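Local coordinates for uncharacterized protein (Candida albicans, PDB 5K04) that serves as the MDM20 subunit of the NatB N-terminal acetyltransferase complex, probably as the non-catalytic helical partner of the NAT3 subunit, at residues K410-L415 with N433-R438; N446-T451 with K553-G558. All blocks are in the same frame, centred on the assembly; numbering follows the deposited sequence.

Interaction 1 (K410-L415 with N433-R438); sequences KLKLWL and NGLKIR
K412 lays the methylene part of its side chain along L435, the two side chains running past each other in opposite directions. The closest atoms are K412 CD and L435 CD2, 3.6 Å apart, while L435 CD1 lies nearer the root of the lysine, 4.0 Å from K412 CB. With CG beside the backbone N and anti to the carbonyl carbon (chi1 -75°), the rest of K412 runs fully extended, which carries its ammonium group across to the end of helix 429-434. There K412 NZ comes within 3.6 Å of G434 O without forming a hydrogen bond, although it would be expected to sense the negative end of the helix dipole. L413 arrives differently: it crosses L435 at about a right angle, and only its CD2 makes the touch, 4.0 Å from L435 CD1. L435 thus meets the aliphatic run of a lysine and one leucine methyl through its own branched end. It directly precedes K436, whose positive phi (53°) marks the Schellman motif ending helix 429-434 and whose backbone N bonds to N433 O (3.1 Å). The contact joins helix 409-419 to the C-terminal end of helix 429-434; on the other faces of helix 409-419, L411 packs on helix 388-404 and W414 on helix 372-383, in a helical array consistent with the TPR clan.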
ATOM      1  N   LYS A 410     -13.363  10.754  -5.274  1.00 40.75           N
ATOM      2  CA  LYS A 410     -13.439  10.046  -6.547  1.00 37.14           C
ATOM      3  C   LYS A 410     -13.355  11.023  -7.709  1.00 37.76           C
ATOM      4  O   LYS A 410     -12.662  10.762  -8.697  1.00 29.81           O
ATOM      5  CB  LYS A 410     -14.717   9.204  -6.633  1.00 35.52           C
ATOM      6  CG  LYS A 410     -14.688   7.978  -5.719  1.00 33.81           C
ATOM      7  CD  LYS A 410     -15.639   6.892  -6.187  1.00 34.56           C
ATOM      8  CE  LYS A 410     -17.078   7.303  -6.112  1.00 36.23           C
ATOM      9  NZ  LYS A 410     -17.511   7.559  -4.734  1.00 45.22           N
ATOM     10  N   LEU A 411     -14.036  12.161  -7.598  1.00 44.19           N
ATOM     11  CA  LEU A 411     -13.944  13.169  -8.648  1.00 43.42           C
ATOM     12  C   LEU A 411     -12.523  13.689  -8.762  1.00 40.40           C
ATOM     13  O   LEU A 411     -12.041  13.955  -9.872  1.00 29.13           O
ATOM     14  CB  LEU A 411     -14.917  14.327  -8.384  1.00 36.66           C
ATOM     15  CG  LEU A 411     -16.422  14.058  -8.239  1.00 44.21           C
ATOM     16  CD1 LEU A 411     -17.199  15.365  -7.907  1.00 37.96           C
ATOM     17  CD2 LEU A 411     -16.997  13.398  -9.483  1.00 44.40           C
ATOM     18  N   LYS A 412     -11.844  13.857  -7.618  1.00 41.49           N
ATOM     19  CA  LYS A 412     -10.462  14.332  -7.614  1.00 36.25           C
ATOM     20  C   LYS A 412      -9.528  13.334  -8.289  1.00 35.39           C
ATOM     21  O   LYS A 412      -8.678  13.717  -9.106  1.00 26.02           O
ATOM     22  CB  LYS A 412     -10.010  14.595  -6.184  1.00 39.49           C
ATOM     23  CG  LYS A 412     -10.599  15.862  -5.586  1.00 42.15           C
ATOM     24  CD  LYS A 412     -10.033  16.141  -4.223  1.00 39.22           C
ATOM     25  CE  LYS A 412     -10.561  17.463  -3.655  1.00 40.41           C
ATOM     26  NZ  LYS A 412      -9.809  17.756  -2.387  1.00 45.26           N
ATOM     27  N   LEU A 413      -9.682  12.045  -7.974  1.00 33.92           N
ATOM     28  CA  LEU A 413      -8.811  11.042  -8.584  1.00 38.28           C
ATOM     29  C   LEU A 413      -8.990  11.032 -10.090  1.00 38.39           C
ATOM     30  O   LEU A 413      -8.010  10.967 -10.840  1.00 27.62           O
ATOM     31  CB  LEU A 413      -9.100   9.656  -8.005  1.00 35.77           C
ATOM     32  CG  LEU A 413      -8.828   9.476  -6.512  1.00 36.67           C
ATOM     33  CD1 LEU A 413      -9.218   8.086  -6.068  1.00 29.90           C
ATOM     34  CD2 LEU A 413      -7.395   9.733  -6.218  1.00 32.18           C
ATOM     35  N   TRP A 414     -10.242  11.117 -10.551  1.00 37.19           N
ATOM     36  CA  TRP A 414     -10.509  11.096 -11.982  1.00 37.38           C
ATOM     37  C   TRP A 414      -9.940  12.339 -12.658  1.00 36.37           C
ATOM     38  O   TRP A 414      -9.360  12.249 -13.747  1.00 30.24           O
ATOM     39  CB  TRP A 414     -12.017  10.972 -12.226  1.00 37.77           C
ATOM     40  CG  TRP A 414     -12.467   9.558 -12.247  1.00 40.58           C
ATOM     41  CD1 TRP A 414     -13.056   8.866 -11.219  1.00 42.82           C
ATOM     42  CD2 TRP A 414     -12.323   8.626 -13.329  1.00 37.03           C
ATOM     43  NE1 TRP A 414     -13.304   7.572 -11.601  1.00 40.87           N
ATOM     44  CE2 TRP A 414     -12.858   7.394 -12.889  1.00 41.26           C
ATOM     45  CE3 TRP A 414     -11.786   8.711 -14.620  1.00 36.16           C
ATOM     46  CZ2 TRP A 414     -12.881   6.246 -13.703  1.00 40.39           C
ATOM     47  CZ3 TRP A 414     -11.822   7.574 -15.441  1.00 39.23           C
ATOM     48  CH2 TRP A 414     -12.365   6.354 -14.971  1.00 40.18           C
ATOM     49  N   LEU A 415     -10.076  13.502 -12.009  1.00 40.69           N
ATOM     50  CA  LEU A 415      -9.491  14.729 -12.541  1.00 43.37           C
ATOM     51  C   LEU A 415      -7.991  14.562 -12.779  1.00 45.92           C
ATOM     52  O   LEU A 415      -7.461  15.000 -13.810  1.00 39.69           O
ATOM     53  CB  LEU A 415      -9.766  15.891 -11.582  1.00 36.26           C
ATOM     54  CG  LEU A 415      -9.270  17.257 -12.050  1.00 39.33           C
ATOM     55  CD1 LEU A 415      -9.840  17.558 -13.451  1.00 41.72           C
ATOM     56  CD2 LEU A 415      -9.653  18.343 -11.052  1.00 30.75           C
ATOM     57  N   ASN A 433      -2.092  16.828  -3.277  1.00 39.63           N
ATOM     58  CA  ASN A 433      -1.821  17.417  -1.965  1.00 38.74           C
ATOM     59  C   ASN A 433      -3.088  17.912  -1.266  1.00 42.09           C
ATOM     60  O   ASN A 433      -3.134  17.940  -0.033  1.00 30.55           O
ATOM     61  CB  ASN A 433      -0.831  18.567  -2.117  1.00 39.58           C
ATOM     62  CG  ASN A 433       0.552  18.098  -2.511  1.00 45.43           C
ATOM     63  OD1 ASN A 433       0.941  16.966  -2.240  1.00 44.92           O
ATOM     64  ND2 ASN A 433       1.311  18.982  -3.146  1.00 59.15           N
ATOM     65  N   GLY A 434      -4.100  18.354  -2.023  1.00 47.88           N
ATOM     66  CA  GLY A 434      -5.371  18.721  -1.417  1.00 41.21           C
ATOM     67  C   GLY A 434      -6.134  17.536  -0.847  1.00 43.26           C
ATOM     68  O   GLY A 434      -7.052  17.727  -0.040  1.00 34.05           O
ATOM     69  N   LEU A 435      -5.772  16.316  -1.256  1.00 45.17           N
ATOM     70  CA  LEU A 435      -6.317  15.088  -0.687  1.00 43.97           C
ATOM     71  C   LEU A 435      -5.585  14.663   0.581  1.00 42.56           C
ATOM     72  O   LEU A 435      -5.997  13.687   1.228  1.00 25.54           O
ATOM     73  CB  LEU A 435      -6.261  13.966  -1.724  1.00 35.99           C
ATOM     74  CG  LEU A 435      -7.400  13.960  -2.755  1.00 48.26           C
ATOM     75  CD1 LEU A 435      -7.092  13.023  -3.913  1.00 44.93           C
ATOM     76  CD2 LEU A 435      -8.707  13.556  -2.099  1.00 52.46           C
ATOM     77  N   LYS A 436      -4.521  15.390   0.936  1.00 44.41           N
ATOM     78  CA  LYS A 436      -3.721  15.143   2.141  1.00 48.54           C
ATOM     79  C   LYS A 436      -3.248  13.691   2.208  1.00 44.81           C
ATOM     80  O   LYS A 436      -3.246  13.060   3.266  1.00 42.94           O
ATOM     81  CB  LYS A 436      -4.486  15.564   3.396  1.00 45.04           C
ATOM     82  CG  LYS A 436      -4.838  17.070   3.369  1.00 50.00           C
ATOM     83  CD  LYS A 436      -5.106  17.646   4.756  1.00 64.20           C
ATOM     84  CE  LYS A 436      -5.207  19.179   4.744  1.00 73.72           C
ATOM     85  NZ  LYS A 436      -6.365  19.699   3.949  1.00 75.28           N
ATOM     86  N   ILE A 437      -2.852  13.167   1.043  1.00 50.28           N
ATOM     87  CA  ILE A 437      -2.132  11.903   0.957  1.00 42.75           C
ATOM     88  C   ILE A 437      -0.902  11.976   1.838  1.00 42.08           C
ATOM     89  O   ILE A 437      -0.089  12.901   1.725  1.00 31.90           O
ATOM     90  CB  ILE A 437      -1.720  11.603  -0.498  1.00 45.36           C
ATOM     91  CG1 ILE A 437      -2.926  11.525  -1.423  1.00 51.44           C
ATOM     92  CG2 ILE A 437      -0.944  10.311  -0.577  1.00 47.20           C
ATOM     93  CD1 ILE A 437      -3.983  10.730  -0.842  1.00 58.89           C
ATOM     94  N   ARG A 438      -0.740  10.983   2.701  1.00 43.51           N
ATOM     95  CA  ARG A 438       0.443  10.944   3.539  1.00 48.56           C
ATOM     96  C   ARG A 438       0.755   9.495   3.873  1.00 41.84           C
ATOM     97  O   ARG A 438      -0.121   8.624   3.840  1.00 22.50           O
ATOM     98  CB  ARG A 438       0.262  11.781   4.815  1.00 51.69           C
ATOM     99  CG  ARG A 438      -0.677  11.168   5.826  1.00 50.27           C
ATOM    100  CD  ARG A 438      -0.757  12.003   7.096  1.00 54.46           C
ATOM    101  NE  ARG A 438       0.535  12.129   7.761  1.00 59.36           N
ATOM    102  CZ  ARG A 438       1.015  11.274   8.662  1.00 66.19           C
ATOM    103  NH1 ARG A 438       0.309  10.209   9.022  1.00 74.51           N
ATOM    104  NH2 ARG A 438       2.213  11.485   9.198  1.00 61.16           N
TER

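Interaction 2 (N446-T451 with K553-G558); sequences NYYLTT and KSEWNG
Y447 and Y448, in a 3-10 turn after helix 440-445, face E555, in the 3-10 turn 554-556; both turns lie in loops between helices of what is probably a TPR-like helical array, and they are joined mainly by a water-mediated bridge between phenol and carboxylate groups. Direct contact is slight. Y448 OH is 3.5 Å from E555 OE1 and is not hydrogen-bonded to it; the ring and carboxylate planes are turned 65° apart. E555 reaches this place by a bent chain: CG lies between the backbone N and the carbonyl carbon, and the bend at chi2 (-88°) turns the carboxylate toward the phenol end of Y448.

The polar links run through two waters. One accepts from Y448 OH (2.7 Å) and donates to E555 OE1 (2.6 Å), a short relay in which the tyrosine is the donor. The other donates to E555 OE2 and to Y447 OH, with a weak, longer link to Y448 OH. Each carboxylate oxygen therefore has its own water. E555 OE2 also forms a salt bridge with K417 of helix 409-419, which would probably favour the charged carboxylate, and Y447 OH is hydrogen-bonded to D551 O.

Among the apolar contacts, the two tyrosine rings lie partly over one another, each offset toward the rim of its neighbour, and Y448 and E555 both pack against L413.

Each phenol also meets a water at its edge, in the ring plane: the water shared with E555 OE2 stands 2.7 Å from Y447 OH.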
ATOM      1  N   ASN A 446       0.884   7.207  -5.311  1.00 38.72           N
ATOM      2  CA  ASN A 446       2.063   7.738  -5.980  1.00 49.74           C
ATOM      3  C   ASN A 446       1.934   7.897  -7.488  1.00 39.06           C
ATOM      4  O   ASN A 446       2.306   8.921  -8.068  1.00 32.47           O
ATOM      5  CB  ASN A 446       3.172   6.737  -5.691  1.00 64.95           C
ATOM      6  CG  ASN A 446       4.488   7.274  -5.869  1.00 68.89           C
ATOM      7  OD1 ASN A 446       4.674   8.232  -6.602  1.00 86.04           O
ATOM      8  ND2 ASN A 446       5.462   6.647  -5.219  1.00 69.87           N
ATOM      9  N   TYR A 447       1.497   6.804  -8.116  1.00 41.38           N
ATOM     10  CA  TYR A 447       1.506   6.682  -9.562  1.00 34.54           C
ATOM     11  C   TYR A 447       0.628   7.733 -10.229  1.00 38.05           C
ATOM     12  O   TYR A 447       0.801   7.989 -11.425  1.00 30.47           O
ATOM     13  CB  TYR A 447       1.053   5.280  -9.935  1.00 32.00           C
ATOM     14  CG  TYR A 447      -0.447   5.052  -9.785  1.00 33.08           C
ATOM     15  CD1 TYR A 447      -1.324   5.351 -10.837  1.00 34.86           C
ATOM     16  CD2 TYR A 447      -0.991   4.518  -8.611  1.00 33.07           C
ATOM     17  CE1 TYR A 447      -2.721   5.141 -10.719  1.00 37.99           C
ATOM     18  CE2 TYR A 447      -2.389   4.302  -8.488  1.00 36.50           C
ATOM     19  CZ  TYR A 447      -3.242   4.624  -9.543  1.00 33.18           C
ATOM     20  OH  TYR A 447      -4.595   4.412  -9.424  1.00 28.89           O
ATOM     21  N   TYR A 448      -0.312   8.338  -9.481  1.00 33.21           N
ATOM     22  CA  TYR A 448      -1.069   9.476  -9.998  1.00 37.04           C
ATOM     23  C   TYR A 448      -0.162  10.649 -10.354  1.00 37.08           C
ATOM     24  O   TYR A 448      -0.574  11.520 -11.122  1.00 30.41           O
ATOM     25  CB  TYR A 448      -2.134   9.937  -8.979  1.00 40.14           C
ATOM     26  CG  TYR A 448      -3.420   9.136  -8.997  1.00 38.98           C
ATOM     27  CD1 TYR A 448      -4.407   9.369  -9.960  1.00 39.17           C
ATOM     28  CD2 TYR A 448      -3.644   8.145  -8.057  1.00 35.01           C
ATOM     29  CE1 TYR A 448      -5.590   8.626  -9.988  1.00 37.70           C
ATOM     30  CE2 TYR A 448      -4.806   7.390  -8.071  1.00 47.55           C
ATOM     31  CZ  TYR A 448      -5.787   7.640  -9.034  1.00 36.92           C
ATOM     32  OH  TYR A 448      -6.929   6.890  -9.033  1.00 27.01           O
ATOM     33  N   LEU A 449       1.056  10.686  -9.813  1.00 45.84           N
ATOM     34  CA  LEU A 449       2.021  11.742 -10.090  1.00 45.27           C
ATOM     35  C   LEU A 449       2.980  11.380 -11.223  1.00 38.03           C
ATOM     36  O   LEU A 449       3.928  12.130 -11.485  1.00 32.74           O
ATOM     37  CB  LEU A 449       2.805  12.061  -8.822  1.00 45.55           C
ATOM     38  CG  LEU A 449       1.974  12.450  -7.589  1.00 44.06           C
ATOM     39  CD1 LEU A 449       2.827  12.376  -6.323  1.00 34.54           C
ATOM     40  CD2 LEU A 449       1.380  13.865  -7.757  1.00 36.73           C
ATOM     41  N   THR A 450       2.731  10.260 -11.905  1.00 38.59           N
ATOM     42  CA  THR A 450       3.633   9.746 -12.937  1.00 34.90           C
ATOM     43  C   THR A 450       4.064  10.827 -13.931  1.00 40.64           C
ATOM     44  O   THR A 450       5.253  10.950 -14.250  1.00 26.77           O
ATOM     45  CB  THR A 450       2.940   8.583 -13.658  1.00 35.07           C
ATOM     46  OG1 THR A 450       2.708   7.504 -12.732  1.00 25.73           O
ATOM     47  CG2 THR A 450       3.761   8.090 -14.855  1.00 36.09           C
ATOM     48  N   THR A 451       3.114  11.629 -14.425  1.00 43.11           N
ATOM     49  CA  THR A 451       3.362  12.595 -15.497  1.00 33.52           C
ATOM     50  C   THR A 451       3.748  13.979 -14.995  1.00 38.48           C
ATOM     51  O   THR A 451       3.957  14.882 -15.812  1.00 29.72           O
ATOM     52  CB  THR A 451       2.119  12.731 -16.390  1.00 37.68           C
ATOM     53  OG1 THR A 451       1.032  13.261 -15.617  1.00 23.64           O
ATOM     54  CG2 THR A 451       1.710  11.375 -16.967  1.00 37.07           C
ATOM     55  N   LYS A 553      -8.376   1.013  -7.804  1.00 42.41           N
ATOM     56  CA  LYS A 553      -9.754   0.660  -7.493  1.00 42.42           C
ATOM     57  C   LYS A 553     -10.572   1.790  -6.884  1.00 36.44           C
ATOM     58  O   LYS A 553     -11.764   1.898  -7.180  1.00 24.78           O
ATOM     59  CB  LYS A 553      -9.778  -0.545  -6.530  1.00 44.33           C
ATOM     60  CG  LYS A 553      -9.353  -1.870  -7.172  1.00 45.13           C
ATOM     61  CD  LYS A 553      -9.193  -2.900  -6.087  1.00 54.03           C
ATOM     62  CE  LYS A 553      -8.891  -4.272  -6.651  1.00 69.50           C
ATOM     63  NZ  LYS A 553      -8.636  -5.247  -5.540  1.00 80.00           N
ATOM     64  N   SER A 554      -9.967   2.628  -6.030  1.00 42.20           N
ATOM     65  CA  SER A 554     -10.737   3.585  -5.235  1.00 43.66           C
ATOM     66  C   SER A 554     -11.551   4.538  -6.101  1.00 37.88           C
ATOM     67  O   SER A 554     -12.651   4.935  -5.708  1.00 34.42           O
ATOM     68  CB  SER A 554      -9.804   4.363  -4.309  1.00 37.86           C
ATOM     69  OG  SER A 554      -9.209   3.478  -3.377  1.00 35.69           O
ATOM     70  N   GLU A 555     -11.053   4.901  -7.289  1.00 42.96           N
ATOM     71  CA  GLU A 555     -11.820   5.800  -8.148  1.00 43.22           C
ATOM     72  C   GLU A 555     -12.999   5.106  -8.814  1.00 43.92           C
ATOM     73  O   GLU A 555     -13.765   5.774  -9.522  1.00 23.35           O
ATOM     74  CB  GLU A 555     -10.900   6.442  -9.199  1.00 37.64           C
ATOM     75  CG  GLU A 555     -10.608   5.611 -10.452  1.00 37.65           C
ATOM     76  CD  GLU A 555      -9.411   4.692 -10.295  1.00 39.92           C
ATOM     77  OE1 GLU A 555      -9.211   4.193  -9.171  1.00 32.58           O
ATOM     78  OE2 GLU A 555      -8.678   4.459 -11.293  1.00 29.90           O
ATOM     79  N   TRP A 556     -13.161   3.796  -8.585  1.00 49.10           N
ATOM     80  CA  TRP A 556     -14.244   2.988  -9.140  1.00 44.84           C
ATOM     81  C   TRP A 556     -15.225   2.516  -8.081  1.00 46.84           C
ATOM     82  O   TRP A 556     -16.120   1.722  -8.396  1.00 40.54           O
ATOM     83  CB  TRP A 556     -13.686   1.759  -9.862  1.00 43.52           C
ATOM     84  CG  TRP A 556     -12.896   2.052 -11.104  1.00 42.80           C
ATOM     85  CD1 TRP A 556     -11.529   2.061 -11.232  1.00 35.88           C
ATOM     86  CD2 TRP A 556     -13.420   2.363 -12.401  1.00 41.60           C
ATOM     87  NE1 TRP A 556     -11.173   2.354 -12.523  1.00 42.04           N
ATOM     88  CE2 TRP A 556     -12.309   2.538 -13.270  1.00 43.23           C
ATOM     89  CE3 TRP A 556     -14.714   2.507 -12.916  1.00 36.83           C
ATOM     90  CZ2 TRP A 556     -12.457   2.876 -14.625  1.00 36.06           C
ATOM     91  CZ3 TRP A 556     -14.864   2.836 -14.270  1.00 35.15           C
ATOM     92  CH2 TRP A 556     -13.735   3.014 -15.107  1.00 35.38           C
ATOM     93  N   ASN A 557     -15.065   2.968  -6.837  1.00 50.79           N
ATOM     94  CA  ASN A 557     -15.872   2.475  -5.728  1.00 48.11           C
ATOM     95  C   ASN A 557     -17.335   2.817  -5.954  1.00 45.16           C
ATOM     96  O   ASN A 557     -17.690   3.990  -6.096  1.00 35.75           O
ATOM     97  CB  ASN A 557     -15.379   3.075  -4.414  1.00 49.23           C
ATOM     98  CG  ASN A 557     -15.732   2.225  -3.214  1.00 45.60           C
ATOM     99  OD1 ASN A 557     -15.125   1.183  -2.982  1.00 35.34           O
ATOM    100  ND2 ASN A 557     -16.710   2.673  -2.437  1.00 52.38           N
ATOM    101  N   GLY A 558     -18.178   1.784  -6.018  1.00 60.56           N
ATOM    102  CA  GLY A 558     -19.581   1.971  -6.315  1.00 63.67           C
ATOM    103  C   GLY A 558     -19.896   2.064  -7.785  1.00 68.80           C
ATOM    104  O   GLY A 558     -21.068   2.237  -8.145  1.00 68.23           O
TER
HETATM  105  O   HOH W   1      -6.062   4.858 -11.612  1.00 25.39           O
HETATM  106  O   HOH W   2      -7.433   4.828  -7.368  1.00 19.05           O

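Overall arrangement
Following the chain from the N terminus, interaction 1 opens on helix 409-419 and closes at 433-438, closing a loop of 17 intervening residues. Interaction 2 opens soon afterwards at 446-451 and closes at 553-558, drawing together the ends of a mostly helical excursion of 101 residues. The two are in series, neither nested nor crossed, yet their centres lie about 9 Å apart. W414 NE1 probably donates a hydrogen bond to E555 O (2.8 Å), and the W414 ring meets W556 edge-to-face, so helix 409-419, one side of interaction 1, also packs against the 553-558 side of interaction 2. R438 hydrogen-bonds N26 and N28 of the neighbouring NAT3 subunit, and N557 its Q53.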